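Long-range contacts in sorbitol dehydrogenase (Gluconobacter oxydans, PDB 5ITG), which probably oxidises D-sorbitol to L-sorbose with an NADP(H) cofactor, as a Rossmann-fold polyol dehydrogenase: residues A[412-417]-A[439-444]; A[405-410]-A[465-470]. All coordinates share one frame; numbering follows the deposited sequence.

Contact 1: A[412-417]-A[439-444]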
# COMPACT_ATOMS: atom_id res chain seq x y z
N MSE A 412 -18.50 13.59 -14.05
CA MSE A 412 -17.99 14.00 -12.74
C MSE A 412 -17.01 15.15 -12.91
O MSE A 412 -16.96 16.08 -12.11
CB MSE A 412 -17.30 12.81 -12.05
CG MSE A 412 -16.69 13.11 -10.68
SE MSE A 412 -14.92 13.93 -10.74
CE MSE A 412 -13.93 12.48 -11.60
N LEU A 413 -16.23 15.09 -13.99
CA LEU A 413 -15.23 16.12 -14.28
C LEU A 413 -15.81 17.53 -14.40
O LEU A 413 -15.11 18.52 -14.16
CB LEU A 413 -14.49 15.75 -15.57
CG LEU A 413 -13.06 15.21 -15.52
CD1 LEU A 413 -12.82 14.37 -14.29
CD2 LEU A 413 -12.79 14.42 -16.80
N ARG A 414 -17.09 17.64 -14.76
CA ARG A 414 -17.72 18.95 -14.92
C ARG A 414 -17.83 19.76 -13.63
O ARG A 414 -18.04 20.97 -13.67
CB ARG A 414 -19.09 18.78 -15.59
CG ARG A 414 -18.97 18.26 -17.02
CD ARG A 414 -20.32 17.97 -17.68
NE ARG A 414 -20.84 19.11 -18.43
CZ ARG A 414 -21.66 20.03 -17.94
NH1 ARG A 414 -22.06 19.96 -16.68
NH2 ARG A 414 -22.07 21.03 -18.70
N GLY A 415 -17.68 19.09 -12.49
CA GLY A 415 -17.69 19.79 -11.22
C GLY A 415 -18.98 20.12 -10.49
O GLY A 415 -19.00 21.04 -9.67
N ARG A 416 -20.05 19.39 -10.76
CA ARG A 416 -21.30 19.66 -10.06
C ARG A 416 -22.09 18.40 -9.77
O ARG A 416 -22.26 17.55 -10.65
CB ARG A 416 -22.14 20.67 -10.85
CG ARG A 416 -22.44 20.29 -12.29
CD ARG A 416 -23.02 21.50 -13.03
NE ARG A 416 -23.47 21.19 -14.39
CZ ARG A 416 -24.44 20.31 -14.68
NH1 ARG A 416 -25.06 19.65 -13.71
NH2 ARG A 416 -24.80 20.12 -15.94
N ASP A 417 -22.55 18.27 -8.53
CA ASP A 417 -23.33 17.10 -8.16
C ASP A 417 -24.82 17.38 -8.33
O ASP A 417 -25.22 18.53 -8.53
CB ASP A 417 -23.03 16.66 -6.71
CG ASP A 417 -23.41 17.71 -5.68
OD1 ASP A 417 -24.52 18.27 -5.77
OD2 ASP A 417 -22.59 17.95 -4.77
N LYS A 439 -14.59 20.17 -19.56
CA LYS A 439 -15.69 21.06 -19.22
C LYS A 439 -16.57 21.47 -20.39
O LYS A 439 -17.58 22.16 -20.21
CB LYS A 439 -15.16 22.31 -18.51
CG LYS A 439 -14.46 22.00 -17.20
CD LYS A 439 -14.11 23.26 -16.43
CE LYS A 439 -13.44 22.92 -15.10
NZ LYS A 439 -14.33 22.09 -14.23
N ALA A 440 -16.21 21.04 -21.60
CA ALA A 440 -17.01 21.37 -22.78
C ALA A 440 -18.47 21.00 -22.50
O ALA A 440 -18.75 20.10 -21.70
CB ALA A 440 -16.49 20.60 -23.99
N ASP A 441 -19.40 21.69 -23.15
CA ASP A 441 -20.81 21.41 -22.95
C ASP A 441 -21.33 20.29 -23.83
O ASP A 441 -22.43 19.78 -23.61
CB ASP A 441 -21.65 22.67 -23.17
CG ASP A 441 -21.48 23.69 -22.07
OD1 ASP A 441 -21.54 23.29 -20.89
OD2 ASP A 441 -21.28 24.88 -22.39
N ASP A 442 -20.54 19.90 -24.83
CA ASP A 442 -20.96 18.82 -25.71
C ASP A 442 -20.78 17.51 -24.96
O ASP A 442 -20.56 17.51 -23.74
CB ASP A 442 -20.14 18.81 -27.00
CG ASP A 442 -18.66 18.59 -26.75
OD1 ASP A 442 -18.30 17.54 -26.18
OD2 ASP A 442 -17.86 19.47 -27.14
N PHE A 443 -20.87 16.40 -25.68
CA PHE A 443 -20.74 15.09 -25.06
C PHE A 443 -19.70 14.23 -25.78
O PHE A 443 -19.62 13.03 -25.52
CB PHE A 443 -22.09 14.37 -25.10
CG PHE A 443 -23.18 15.09 -24.36
CD1 PHE A 443 -23.22 15.06 -22.97
CD2 PHE A 443 -24.16 15.78 -25.05
CE1 PHE A 443 -24.23 15.72 -22.28
CE2 PHE A 443 -25.17 16.45 -24.36
CZ PHE A 443 -25.21 16.41 -22.97
N GLU A 444 -18.92 14.84 -26.66
CA GLU A 444 -17.91 14.10 -27.43
C GLU A 444 -16.47 14.51 -27.18
O GLU A 444 -15.57 13.67 -27.18
CB GLU A 444 -18.20 14.25 -28.92
CG GLU A 444 -19.61 13.87 -29.32
CD GLU A 444 -19.92 14.25 -30.76
OE1 GLU A 444 -19.19 13.79 -31.66
OE2 GLU A 444 -20.89 15.01 -30.97

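Contact 2: A[405-410]-A[465-470]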
# COMPACT_ATOMS: atom_id res chain seq x y z
N GLY A 405 -19.14 3.59 -16.57
CA GLY A 405 -18.05 4.07 -15.74
C GLY A 405 -17.36 5.26 -16.39
O GLY A 405 -17.06 6.27 -15.73
N ILE A 406 -17.13 5.16 -17.69
CA ILE A 406 -16.47 6.22 -18.44
C ILE A 406 -17.33 7.48 -18.50
O ILE A 406 -16.84 8.59 -18.27
CB ILE A 406 -16.14 5.74 -19.88
CG1 ILE A 406 -15.07 4.64 -19.81
CG2 ILE A 406 -15.63 6.90 -20.73
CD1 ILE A 406 -14.91 3.86 -21.12
N ALA A 407 -18.61 7.30 -18.78
CA ALA A 407 -19.54 8.42 -18.86
C ALA A 407 -19.66 9.14 -17.52
O ALA A 407 -19.79 10.36 -17.47
CB ALA A 407 -20.92 7.94 -19.32
N SER A 408 -19.61 8.36 -16.43
CA SER A 408 -19.69 8.91 -15.08
C SER A 408 -18.45 9.73 -14.77
O SER A 408 -18.54 10.81 -14.19
CB SER A 408 -19.83 7.77 -14.06
OG SER A 408 -21.13 7.21 -14.11
N TYR A 409 -17.29 9.20 -15.15
CA TYR A 409 -16.04 9.90 -14.94
C TYR A 409 -16.08 11.24 -15.68
O TYR A 409 -15.77 12.29 -15.11
CB TYR A 409 -14.87 9.05 -15.46
CG TYR A 409 -13.54 9.79 -15.47
CD1 TYR A 409 -12.93 10.18 -14.29
CD2 TYR A 409 -12.91 10.10 -16.67
CE1 TYR A 409 -11.71 10.89 -14.30
CE2 TYR A 409 -11.70 10.80 -16.70
CZ TYR A 409 -11.11 11.20 -15.51
OH TYR A 409 -9.92 11.90 -15.53
N LEU A 410 -16.48 11.20 -16.95
CA LEU A 410 -16.55 12.42 -17.76
C LEU A 410 -17.54 13.45 -17.22
O LEU A 410 -17.26 14.65 -17.25
CB LEU A 410 -16.89 12.06 -19.21
CG LEU A 410 -15.75 11.31 -19.90
CD1 LEU A 410 -16.12 10.97 -21.34
CD2 LEU A 410 -14.48 12.16 -19.85
N GLN A 465 -19.77 5.54 -28.70
CA GLN A 465 -21.15 5.90 -28.97
C GLN A 465 -22.02 5.66 -27.74
O GLN A 465 -22.86 6.49 -27.39
CB GLN A 465 -21.68 5.11 -30.17
CG GLN A 465 -21.27 5.68 -31.52
CD GLN A 465 -21.41 4.68 -32.66
OE1 GLN A 465 -22.45 4.02 -32.81
NE2 GLN A 465 -20.36 4.55 -33.47
N LYS A 466 -21.82 4.52 -27.09
CA LYS A 466 -22.58 4.18 -25.90
C LYS A 466 -22.28 5.18 -24.80
O LYS A 466 -23.17 5.60 -24.06
CB LYS A 466 -22.22 2.76 -25.42
CG LYS A 466 -22.89 2.34 -24.13
CD LYS A 466 -24.38 2.10 -24.31
CE LYS A 466 -24.99 1.52 -23.04
NZ LYS A 466 -26.44 1.20 -23.20
N VAL A 467 -21.01 5.57 -24.68
CA VAL A 467 -20.60 6.54 -23.67
C VAL A 467 -21.36 7.84 -23.87
O VAL A 467 -21.85 8.44 -22.91
CB VAL A 467 -19.08 6.82 -23.74
CG1 VAL A 467 -18.72 8.02 -22.85
CG2 VAL A 467 -18.29 5.58 -23.26
N ILE A 468 -21.44 8.28 -25.12
CA ILE A 468 -22.13 9.52 -25.47
C ILE A 468 -23.60 9.42 -25.06
O ILE A 468 -24.14 10.33 -24.43
CB ILE A 468 -22.01 9.79 -26.99
CG1 ILE A 468 -20.55 10.15 -27.33
CG2 ILE A 468 -22.97 10.90 -27.41
CD1 ILE A 468 -20.28 10.34 -28.80
N VAL A 469 -24.23 8.31 -25.41
CA VAL A 469 -25.63 8.07 -25.07
C VAL A 469 -25.86 8.17 -23.56
O VAL A 469 -26.84 8.78 -23.11
CB VAL A 469 -26.09 6.67 -25.58
CG1 VAL A 469 -27.41 6.26 -24.91
CG2 VAL A 469 -26.27 6.71 -27.09
N LEU A 470 -24.96 7.58 -22.78
CA LEU A 470 -25.09 7.59 -21.32
C LEU A 470 -24.80 8.96 -20.70
O LEU A 470 -25.46 9.34 -19.72
CB LEU A 470 -24.17 6.53 -20.70
CG LEU A 470 -24.49 5.09 -21.14
CD1 LEU A 470 -23.51 4.11 -20.53
CD2 LEU A 470 -25.92 4.75 -20.75

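Contact 1: A[412-417]-A[439-444]
Arg414 and Asp441 meet through the ends of their side chains, which cross at about a right angle. NH2 of Arg414 lies 3.2 Å from OD1 of Asp441 in a salt bridge. Its hydrogen bond is weak, with an N-H...O angle of only 123°. The guanidinium and carboxylate planes are turned 47° apart. The arginine chain bends at chi3 (92°), which turns NE out of line with the extended CA-CB-CG-CD part. The guanidinium has its edge towards the other segment, and near that edge also lies Ala440 O, 4.0 Å from Arg414 NE, a buried carbonyl with no hydrogen-bonding partner. These residues belong to two loops of the C-terminal domain, one following helix 400-412 and the other helix 432-439. A type I turn from Met412 to Gly415 follows the first helix, with Gly415 N bonded to Met412 O at 3.1 Å. Gly415 is the first residue to leave helical angles; glycine suits its positive phi, where a side chain would press on the preceding carbonyl. Lys439 reaches back to this turn with a long chain bent at its end. Its NZ lies 3.7 Å from Leu413 O, which is not a hydrogen bond, though the carbonyl may favour the charge; its salt-bridge partner is Glu424.

Contact 2: A[405-410]-A[465-470]
Ile406 and Val467 pack side chain to side chain, crossing at about a right angle. Valine's two methyls branch directly from CB, and chi1 (169°) puts CG1 anti to the backbone N; CG1 and CG2 of Val467 both lie 3.9 Å from Ile406 CG2. That Ile406 branch likewise stands anti to its own backbone N. Leu410, one turn beyond Ile406, adds a looser apolar contact, its CD1 lying 4.2 Å from Val467 CG1. A second kind of contact brings side chain against backbone. Ala407 CB lies 3.7 Å from Val467 O, and alanine suits this place because its single methyl lets the backbones come close: the CA atoms of Ala407 and Val467 are 5.3 Å apart. The same methyl meets Leu470 CB at 3.8 Å, so Ala407 touches two residues a helical turn apart. All five residues are buried, and branched aliphatic groups fill the interface without bringing in polar atoms that need partners. Phe452 extends the apolar surface beside Ile406 and Leu410. The axes of segments 405-410 and 465-470 approach to 8.6 Å at a crossing angle of -53°, a close helix-helix packing within the largely helical C-terminal domain of the mannitol dehydrogenase family.

In the fold
Both contacts lie in the C-terminal domain: contact 2 joins helices 400-412 and 461-477, and contact 1 links the loops that follow helices 400-412 and 432-439. Their centres are 11 Å apart, and they touch where the backbone O of Phe443 and the side chain of Glu444 pack on Ile468. Contact 2 is buried and made by small and branched aliphatic side chains suited to close helix packing, with one methyl also lying against a backbone carbonyl. Contact 1 is at the surface, where long charged chains reach across the loops and a salt bridge with a weak hydrogen bond is the main link. The Phe443 side chain packs on helix 461-477, and Asp441 O takes a weak hydrogen bond from its Arg475.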